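Local coordinates for GTP-binding protein (PDB 2DBY) that binds GDP and is probably a magnesium-dependent ATPase that associates with the ribosome and its 50S subunit, at residues M317-I322 / I362-F366; F321-I327 / W346-K352. All coordinates share one frame; numbering follows the deposited sequence.

Contact 1 of 2, residues M317-I322 / I362-F366; sequences MERGFI and IYVLF. With FMT (formic acid), chain D.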
loop_
_atom_site.group_PDB
_atom_site.type_symbol
_atom_site.label_atom_id
_atom_site.label_comp_id
_atom_site.label_asym_id
_atom_site.label_seq_id
_atom_site.Cartn_x
_atom_site.Cartn_y
_atom_site.Cartn_z
HETATM N N MSE A 317 -9.741 23.222 -6.098
HETATM C CA MSE A 317 -8.531 23.316 -6.899
HETATM C C MSE A 317 -8.436 22.387 -8.098
HETATM O O MSE A 317 -7.721 22.689 -9.049
HETATM C CB MSE A 317 -7.298 23.101 -6.025
HETATM C CG MSE A 317 -7.281 23.902 -4.745
HETATM SE SE MSE A 317 -5.586 23.728 -3.821
HETATM C CE MSE A 317 -5.118 25.596 -3.860
ATOM N N GLU A 318 -9.125 21.252 -8.059
ATOM C CA GLU A 318 -9.065 20.327 -9.186
ATOM C C GLU A 318 -9.718 20.941 -10.424
ATOM O O GLU A 318 -9.113 20.980 -11.499
ATOM C CB GLU A 318 -9.735 18.997 -8.839
ATOM C CG GLU A 318 -9.709 17.996 -9.989
ATOM C CD GLU A 318 -9.909 16.564 -9.527
ATOM O OE1 GLU A 318 -10.739 16.332 -8.623
ATOM O OE2 GLU A 318 -9.242 15.663 -10.077
ATOM N N ARG A 319 -10.952 21.419 -10.278
ATOM C CA ARG A 319 -11.640 22.049 -11.399
ATOM C C ARG A 319 -11.088 23.463 -11.593
ATOM O O ARG A 319 -10.813 23.881 -12.720
ATOM C CB ARG A 319 -13.157 22.073 -11.154
ATOM C CG ARG A 319 -13.812 20.702 -11.337
ATOM C CD ARG A 319 -15.343 20.732 -11.250
ATOM N NE ARG A 319 -15.852 20.797 -9.879
ATOM C CZ ARG A 319 -17.097 20.470 -9.527
ATOM N NH1 ARG A 319 -17.964 20.054 -10.445
ATOM N NH2 ARG A 319 -17.473 20.553 -8.255
ATOM N N GLY A 320 -10.904 24.183 -10.487
ATOM C CA GLY A 320 -10.364 25.531 -10.555
ATOM C C GLY A 320 -8.866 25.556 -10.845
ATOM O O GLY A 320 -8.237 26.624 -10.848
ATOM N N PHE A 321 -8.294 24.379 -11.090
ATOM C CA PHE A 321 -6.868 24.251 -11.383
ATOM C C PHE A 321 -6.527 24.898 -12.704
ATOM O O PHE A 321 -7.123 24.579 -13.732
ATOM C CB PHE A 321 -6.445 22.775 -11.462
ATOM C CG PHE A 321 -4.963 22.573 -11.691
ATOM C CD1 PHE A 321 -4.070 22.580 -10.624
ATOM C CD2 PHE A 321 -4.461 22.401 -12.980
ATOM C CE1 PHE A 321 -2.693 22.418 -10.840
ATOM C CE2 PHE A 321 -3.094 22.240 -13.207
ATOM C CZ PHE A 321 -2.205 22.248 -12.129
ATOM N N ILE A 322 -5.559 25.803 -12.670
ATOM C CA ILE A 322 -5.098 26.473 -13.874
ATOM C C ILE A 322 -3.677 25.980 -14.117
ATOM O O ILE A 322 -3.340 25.526 -15.214
ATOM C CB ILE A 322 -5.079 27.991 -13.688
ATOM C CG1 ILE A 322 -6.425 28.460 -13.135
ATOM C CG2 ILE A 322 -4.785 28.670 -15.021
ATOM C CD1 ILE A 322 -6.464 29.926 -12.855
ATOM N N ILE A 362 4.358 21.172 -4.076
ATOM C CA ILE A 362 3.424 21.887 -4.948
ATOM C C ILE A 362 2.689 23.054 -4.299
ATOM O O ILE A 362 2.310 22.993 -3.115
ATOM C CB ILE A 362 2.341 20.892 -5.485
ATOM C CG1 ILE A 362 3.017 19.740 -6.232
ATOM C CG2 ILE A 362 1.367 21.603 -6.403
ATOM C CD1 ILE A 362 2.044 18.579 -6.560
ATOM N N TYR A 363 2.508 24.130 -5.073
ATOM C CA TYR A 363 1.720 25.272 -4.607
ATOM C C TYR A 363 0.770 25.560 -5.785
ATOM O O TYR A 363 1.216 25.921 -6.878
ATOM C CB TYR A 363 2.583 26.507 -4.306
ATOM C CG TYR A 363 1.769 27.577 -3.606
ATOM C CD1 TYR A 363 1.397 27.429 -2.273
ATOM C CD2 TYR A 363 1.300 28.694 -4.298
ATOM C CE1 TYR A 363 0.570 28.365 -1.643
ATOM C CE2 TYR A 363 0.478 29.632 -3.678
ATOM C CZ TYR A 363 0.119 29.458 -2.353
ATOM O OH TYR A 363 -0.690 30.374 -1.723
ATOM N N VAL A 364 -0.521 25.367 -5.565
ATOM C CA VAL A 364 -1.517 25.538 -6.624
ATOM C C VAL A 364 -1.956 26.976 -6.851
ATOM O O VAL A 364 -2.323 27.684 -5.913
ATOM C CB VAL A 364 -2.781 24.701 -6.339
ATOM C CG1 VAL A 364 -3.735 24.764 -7.537
ATOM C CG2 VAL A 364 -2.394 23.252 -6.031
ATOM N N LEU A 365 -1.932 27.383 -8.114
ATOM C CA LEU A 365 -2.340 28.729 -8.507
ATOM C C LEU A 365 -3.826 28.683 -8.882
ATOM O O LEU A 365 -4.207 28.105 -9.903
ATOM C CB LEU A 365 -1.467 29.199 -9.678
ATOM C CG LEU A 365 0.034 29.129 -9.348
ATOM C CD1 LEU A 365 0.884 29.425 -10.577
ATOM C CD2 LEU A 365 0.341 30.108 -8.222
ATOM N N PHE A 366 -4.649 29.281 -8.022
ATOM C CA PHE A 366 -6.107 29.320 -8.165
ATOM C C PHE A 366 -6.726 27.962 -7.841
ATOM O O PHE A 366 -7.370 27.852 -6.775
ATOM C CB PHE A 366 -6.528 29.742 -9.580
ATOM C CG PHE A 366 -6.429 31.219 -9.830
ATOM C CD1 PHE A 366 -5.274 31.772 -10.371
ATOM C CD2 PHE A 366 -7.492 32.062 -9.505
ATOM C CE1 PHE A 366 -5.177 33.146 -10.589
ATOM C CE2 PHE A 366 -7.404 33.438 -9.717
ATOM C CZ PHE A 366 -6.243 33.981 -10.260
HETATM C C FMT D . -1.287 24.494 -1.891
HETATM O O1 FMT D . -1.497 24.905 -3.010
HETATM O O2 FMT D . -1.931 25.039 -0.844
#

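Contact 2 of 2, residues F321-I327 / W346-K352; sequences FIRAEVI and WVRLEGK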
loop_
_atom_site.group_PDB
_atom_site.type_symbol
_atom_site.label_atom_id
_atom_site.label_comp_id
_atom_site.label_asym_id
_atom_site.label_seq_id
_atom_site.Cartn_x
_atom_site.Cartn_y
_atom_site.Cartn_z
ATOM N N PHE A 321 -8.294 24.379 -11.090
ATOM C CA PHE A 321 -6.868 24.251 -11.383
ATOM C C PHE A 321 -6.527 24.898 -12.704
ATOM O O PHE A 321 -7.123 24.579 -13.732
ATOM C CB PHE A 321 -6.445 22.775 -11.462
ATOM C CG PHE A 321 -4.963 22.573 -11.691
ATOM C CD1 PHE A 321 -4.070 22.580 -10.624
ATOM C CD2 PHE A 321 -4.461 22.401 -12.980
ATOM C CE1 PHE A 321 -2.693 22.418 -10.840
ATOM C CE2 PHE A 321 -3.094 22.240 -13.207
ATOM C CZ PHE A 321 -2.205 22.248 -12.129
ATOM N N ILE A 322 -5.559 25.803 -12.670
ATOM C CA ILE A 322 -5.098 26.473 -13.874
ATOM C C ILE A 322 -3.677 25.980 -14.117
ATOM O O ILE A 322 -3.340 25.526 -15.214
ATOM C CB ILE A 322 -5.079 27.991 -13.688
ATOM C CG1 ILE A 322 -6.425 28.460 -13.135
ATOM C CG2 ILE A 322 -4.785 28.670 -15.021
ATOM C CD1 ILE A 322 -6.464 29.926 -12.855
ATOM N N ARG A 323 -2.858 26.065 -13.070
ATOM C CA ARG A 323 -1.461 25.625 -13.106
ATOM C C ARG A 323 -0.919 25.564 -11.676
ATOM O O ARG A 323 -1.576 26.022 -10.735
ATOM C CB ARG A 323 -0.621 26.594 -13.932
ATOM C CG ARG A 323 -0.627 28.008 -13.389
ATOM C CD ARG A 323 0.275 28.921 -14.203
ATOM N NE ARG A 323 0.395 30.245 -13.596
ATOM C CZ ARG A 323 1.285 31.160 -13.969
ATOM N NH1 ARG A 323 2.138 30.897 -14.950
ATOM N NH2 ARG A 323 1.327 32.337 -13.354
ATOM N N ALA A 324 0.270 24.994 -11.510
ATOM C CA ALA A 324 0.873 24.908 -10.178
ATOM C C ALA A 324 2.393 25.004 -10.194
ATOM O O ALA A 324 3.042 24.558 -11.131
ATOM C CB ALA A 324 0.443 23.600 -9.487
ATOM N N GLU A 325 2.955 25.602 -9.147
ATOM C CA GLU A 325 4.396 25.714 -9.028
ATOM C C GLU A 325 4.812 24.344 -8.483
ATOM O O GLU A 325 4.182 23.816 -7.564
ATOM C CB GLU A 325 4.758 26.804 -8.021
ATOM C CG GLU A 325 4.197 28.196 -8.331
ATOM C CD GLU A 325 4.194 29.102 -7.106
ATOM O OE1 GLU A 325 5.246 29.232 -6.443
ATOM O OE2 GLU A 325 3.134 29.688 -6.799
ATOM N N VAL A 326 5.872 23.781 -9.047
ATOM C CA VAL A 326 6.363 22.475 -8.643
ATOM C C VAL A 326 7.878 22.482 -8.566
ATOM O O VAL A 326 8.550 23.034 -9.437
ATOM C CB VAL A 326 5.976 21.392 -9.675
ATOM C CG1 VAL A 326 6.464 20.015 -9.208
ATOM C CG2 VAL A 326 4.479 21.408 -9.903
ATOM N N ILE A 327 8.411 21.852 -7.526
ATOM C CA ILE A 327 9.852 21.761 -7.359
ATOM C C ILE A 327 10.147 20.587 -6.439
ATOM O O ILE A 327 9.427 20.367 -5.468
ATOM C CB ILE A 327 10.433 23.082 -6.746
ATOM C CG1 ILE A 327 11.947 22.943 -6.516
ATOM C CG2 ILE A 327 9.708 23.414 -5.428
ATOM C CD1 ILE A 327 12.606 24.191 -5.921
ATOM N N TRP A 346 14.453 27.306 -10.194
ATOM C CA TRP A 346 14.200 25.891 -9.929
ATOM C C TRP A 346 12.718 25.582 -9.752
ATOM O O TRP A 346 12.324 24.411 -9.650
ATOM C CB TRP A 346 14.964 25.432 -8.679
ATOM C CG TRP A 346 16.456 25.337 -8.873
ATOM C CD1 TRP A 346 17.132 25.326 -10.063
ATOM C CD2 TRP A 346 17.448 25.194 -7.850
ATOM N NE1 TRP A 346 18.479 25.183 -9.842
ATOM C CE2 TRP A 346 18.703 25.099 -8.493
ATOM C CE3 TRP A 346 17.400 25.136 -6.453
ATOM C CZ2 TRP A 346 19.901 24.946 -7.786
ATOM C CZ3 TRP A 346 18.593 24.985 -5.746
ATOM C CH2 TRP A 346 19.827 24.890 -6.417
ATOM N N VAL A 347 11.891 26.620 -9.709
ATOM C CA VAL A 347 10.458 26.422 -9.537
ATOM C C VAL A 347 9.771 26.361 -10.888
ATOM O O VAL A 347 9.853 27.303 -11.681
ATOM C CB VAL A 347 9.828 27.548 -8.699
ATOM C CG1 VAL A 347 8.308 27.418 -8.694
ATOM C CG2 VAL A 347 10.375 27.487 -7.259
ATOM N N ARG A 348 9.093 25.247 -11.149
ATOM C CA ARG A 348 8.394 25.050 -12.414
ATOM C C ARG A 348 6.903 25.352 -12.344
ATOM O O ARG A 348 6.269 25.230 -11.295
ATOM C CB ARG A 348 8.582 23.608 -12.901
ATOM C CG ARG A 348 9.880 23.357 -13.653
ATOM C CD ARG A 348 10.453 21.974 -13.360
ATOM N NE ARG A 348 9.443 20.913 -13.372
ATOM C CZ ARG A 348 9.350 19.966 -12.436
ATOM N NH1 ARG A 348 10.207 19.958 -11.423
ATOM N NH2 ARG A 348 8.404 19.034 -12.504
ATOM N N LEU A 349 6.350 25.778 -13.474
ATOM C CA LEU A 349 4.926 26.040 -13.552
ATOM C C LEU A 349 4.445 24.875 -14.409
ATOM O O LEU A 349 4.802 24.775 -15.584
ATOM C CB LEU A 349 4.659 27.393 -14.230
ATOM C CG LEU A 349 5.069 28.624 -13.406
ATOM C CD1 LEU A 349 4.830 29.903 -14.208
ATOM C CD2 LEU A 349 4.272 28.662 -12.104
ATOM N N GLU A 350 3.674 23.973 -13.807
ATOM C CA GLU A 350 3.181 22.800 -14.519
ATOM C C GLU A 350 1.684 22.881 -14.748
ATOM O O GLU A 350 0.948 23.463 -13.939
ATOM C CB GLU A 350 3.507 21.527 -13.731
ATOM C CG GLU A 350 4.989 21.266 -13.547
ATOM C CD GLU A 350 5.689 20.802 -14.822
ATOM O OE1 GLU A 350 6.887 20.439 -14.742
ATOM O OE2 GLU A 350 5.050 20.796 -15.895
ATOM N N GLY A 351 1.238 22.276 -15.846
ATOM C CA GLY A 351 -0.169 22.310 -16.184
ATOM C C GLY A 351 -0.941 21.059 -15.819
ATOM O O GLY A 351 -0.475 20.233 -15.032
ATOM N N LYS A 352 -2.122 20.915 -16.420
ATOM C CA LYS A 352 -3.017 19.789 -16.158
ATOM C C LYS A 352 -2.527 18.423 -16.645
ATOM O O LYS A 352 -3.061 17.391 -16.244
ATOM C CB LYS A 352 -4.394 20.091 -16.760
ATOM C CG LYS A 352 -4.866 21.525 -16.476
ATOM C CD LYS A 352 -6.217 21.840 -17.095
ATOM C CE LYS A 352 -6.399 23.348 -17.245
ATOM N NZ LYS A 352 -6.084 24.109 -15.998
#

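Contact 1 of 2, residues M317-I322 / I362-F366
Met-317 reaches Val-364 because its CG stands anti to the carbonyl carbon (chi1 -48°), its chain runs on straight at chi2, and a bend at chi3 (120°) turns the methyl across the valine. Met-317 CE, bonded to selenium in this selenomethionine, comes to 3.5 Å from Val-364 CB. Phe-321 puts CG anti to its own backbone N (chi1 -177°), which carries the ring back toward the strand although the CB bond leads away from it. Phe-321 CD1 then lies 3.8 Å from Val-364 CG1, the two side chains crossing at about a right angle. Val-364 thus has one methyl, CG1, against CD1 of the ring and its other, CG2, beside the selenium; helix 306-313 of this C-terminal TGS domain, a ubiquitin-like fold, adds Ala-310. At the exposed end Ile-322 CD1 presses on the base of Phe-366, 3.3 Å from Phe-366 CB. With no hydrogen bond between 317-322 and 362-366, the side chains meet mainly by apolar contact and the join rests on their fit; Val-364 N instead gives a nearly straight bond (2.8 Å) to O1 of a formic acid, so that amide is satisfied here by a molecule probably from the crystallisation liquor.

Contact 2 of 2, residues F321-I327 / W346-K352
Lys-352 and Phe-321 run alongside each other head to tail: Lys-352 CG lies in the plane of the ring, at its edge, 3.6 Å from Phe-321 CD2, while the chain bends at chi4 to bring NZ back to the turn. There Lys-352 NZ donates to Ile-322 O at 3.2 Å, meeting that carbonyl from the side (C=O...N 98°); its bond to Phe-321 O is modelled implausibly short, so its length is doubtful. Backbone N of Arg-323 sits over the centre of one face of the same ring.

Beyond the turn, strands 323-328 and 348-350 run antiparallel. Ala-324/Glu-350 and Val-326/Arg-348 are hydrogen-bonded pairs, with Glu-350 N to Ala-324 O the straightest link (2.8 Å, 173°), and Glu-325/Leu-349 is the non-hydrogen-bonded pair between them. This makes 348-350 an outer strand of the three-stranded antiparallel sheet in the TGS domain, with 323-328 in the middle and 360-365 beyond.

On the face with Glu-325, Leu-349 lies alongside that glutamate, and its CD2 is set over one face of the Arg-323 guanidinium, offset toward the rim. Glu-325 OE1 forms a salt bridge with Lys-342.

On the other face Glu-350 CG lies 3.7 Å from Val-326 CG2. Arg-348, bent at chi2 and chi3, gives NE (2.9 Å) and NH2 (3.0 Å) to Glu-350 OE1, on the anti side of the carboxylate; one guanidinium face covers Val-326 O, and Arg-348 NH2 lies 3.9 Å from Val-326 CG1. A leucine here would probably leave the Glu-350 carboxylate without its paired charge, free to turn, and Val-326 O without that cover. Ile-327 CD1 packs 3.8 Å from Trp-346 CB; Ile-327 also touches Trp-338 and Ala-341 of helix 338-343.

How the contacts relate
Contacts 1 and 2 share Phe-321 and Ile-322, the turn between helix 315-319 and strand 323-328, and contact 2 is nested along the chain inside the loop that contact 1 closes. Both are partly buried, with two of 7 touching residues buried in contact 1 and five of 14 in contact 2. They belong to the same three-stranded sheet: the central strand bonds to 360-365 through Glu-325 N with Tyr-363 O and Leu-365 N with Arg-323 O, which ties them directly. Contact 1 is apolar, buried at Val-364 and exposed at Phe-366. Contact 2 pairs two strands through backbone bonds, with charged side chains on both (Arg-323, Glu-325, Arg-348, Glu-350) and Ala-324 and Val-326 buried.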